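Local coordinates for flagellar pocket-related cytoskeletal protein (PDB 6SJQ), which probably serves as a protein-binding module, being the ubiquitin-like N-terminal domain of BILBO1, a cytoskeletal protein of the trypanosome flagellar pocket collar, at residues Asp81-Thr84 with Asp85-Leu89. Residues are numbered along the deposited sequence; the frame is centred on the assembly and turned at random.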
# COMPACT_ATOMS: atom_id res chain seq x y z
N ASP A 81 15.83 8.15 -2.83
CA ASP A 81 15.63 9.39 -3.58
C ASP A 81 14.74 9.18 -4.82
O ASP A 81 14.80 9.94 -5.79
CB ASP A 81 16.99 9.96 -4.00
CG ASP A 81 17.82 8.97 -4.78
OD1 ASP A 81 17.29 7.92 -5.19
OD2 ASP A 81 19.02 9.23 -4.99
N GLN A 82 13.90 8.16 -4.78
CA GLN A 82 12.94 7.92 -5.85
C GLN A 82 11.57 8.55 -5.58
O GLN A 82 10.93 9.09 -6.49
CB GLN A 82 12.75 6.41 -6.09
CG GLN A 82 13.87 5.72 -6.86
CD GLN A 82 13.59 4.25 -6.99
OE1 GLN A 82 13.95 3.46 -6.11
NE2 GLN A 82 12.92 3.86 -8.07
N LEU A 83 11.12 8.49 -4.33
CA LEU A 83 9.79 9.02 -3.97
C LEU A 83 9.64 10.51 -4.27
O LEU A 83 10.54 11.32 -3.98
CB LEU A 83 9.50 8.75 -2.48
CG LEU A 83 9.38 7.29 -2.05
CD1 LEU A 83 9.23 7.20 -0.52
CD2 LEU A 83 8.22 6.57 -2.75
N THR A 84 8.51 10.86 -4.89
CA THR A 84 8.13 12.25 -5.09
C THR A 84 6.75 12.46 -4.49
O THR A 84 6.00 11.50 -4.30
CB THR A 84 8.12 12.65 -6.58
OG1 THR A 84 7.24 11.78 -7.31
CG2 THR A 84 9.52 12.57 -7.15
N ASP A 85 6.41 13.70 -4.18
CA ASP A 85 5.14 13.97 -3.55
C ASP A 85 3.95 13.52 -4.40
O ASP A 85 3.85 13.85 -5.59
CB ASP A 85 4.97 15.46 -3.21
CG ASP A 85 3.67 15.72 -2.45
OD1 ASP A 85 3.62 15.45 -1.23
OD2 ASP A 85 2.67 16.17 -3.07
N TYR A 86 3.08 12.76 -3.76
CA TYR A 86 1.84 12.23 -4.31
C TYR A 86 2.09 11.19 -5.38
O TYR A 86 1.19 10.88 -6.16
CB TYR A 86 0.87 13.34 -4.77
CG TYR A 86 -0.56 12.99 -4.43
CD1 TYR A 86 -1.44 12.55 -5.40
CD2 TYR A 86 -1.01 13.04 -3.12
CE1 TYR A 86 -2.75 12.20 -5.08
CE2 TYR A 86 -2.31 12.70 -2.78
CZ TYR A 86 -3.18 12.28 -3.77
OH TYR A 86 -4.47 11.93 -3.44
N CYS A 87 3.29 10.63 -5.40
CA CYS A 87 3.56 9.52 -6.30
C CYS A 87 2.70 8.30 -5.92
O CYS A 87 2.19 8.21 -4.80
CB CYS A 87 5.05 9.18 -6.35
SG CYS A 87 5.71 8.32 -4.90
N GLN A 88 2.49 7.41 -6.89
CA GLN A 88 1.70 6.20 -6.69
C GLN A 88 2.59 4.97 -6.55
O GLN A 88 3.41 4.69 -7.42
CB GLN A 88 0.76 5.99 -7.88
CG GLN A 88 -0.12 4.75 -7.71
CD GLN A 88 -1.20 4.95 -6.68
OE1 GLN A 88 -2.08 5.83 -6.83
NE2 GLN A 88 -1.14 4.17 -5.60
N LEU A 89 2.41 4.24 -5.45
CA LEU A 89 3.10 2.97 -5.20
C LEU A 89 2.11 1.80 -5.26
O LEU A 89 0.92 1.95 -5.00
CB LEU A 89 3.76 2.97 -3.81
CG LEU A 89 4.71 4.12 -3.46
CD1 LEU A 89 5.34 3.85 -2.09
CD2 LEU A 89 5.78 4.26 -4.51
O HOH W 1 4.81 12.72 -7.90
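Leu83 meets the strand that follows it through a single methyl group: CD2 lies 3.7 Å from Cys87 SG and 3.8 Å from Leu89 CD2, with the two leucine side chains crossing at about a right angle. Leu83 CG stands anti to its own carbonyl carbon (chi1 -64°), which brings CD2 up to Cys87 SG and Leu89 CD2. All three side chains are buried, and Pro29 and Leu77 add to the packing around Leu83, while Met66 of strand 63-68 touches both Cys87 and Leu89.

Thr84 begins the reversal proper. Its carbonyl oxygen accepts the amide of Cys87 (Thr84 O to Cys87 N 3.1 Å), the bond that closes the turn. The hydroxyl approaches the same residue: placed between backbone N and carbonyl carbon (chi1 57°), Thr84 OG1 rests 3.5 Å from Cys87 CB. The same OG1 is hydrogen-bonded to a water at 2.7 Å, and that water in turn donates to the carbonyl oxygen of Asp85, so a single water links hydroxyl and carbonyl across the turn. Asp85 directs its CB away from the preceding residues, and its OD1 accepts the amide of Leu7; Tyr86, at the corner with a positive phi of 68°, reaches Glu22 with its hydroxyl.

The example illustrates how a turn can join a backbone bond between its first and last residues to side-chain packing beside it: Thr84 to Cys87 form a type II beta turn, here leading the chain into strand 87-92, which pairs in parallel with strand 6-14 within the mixed sheet of a ubiquitin fold.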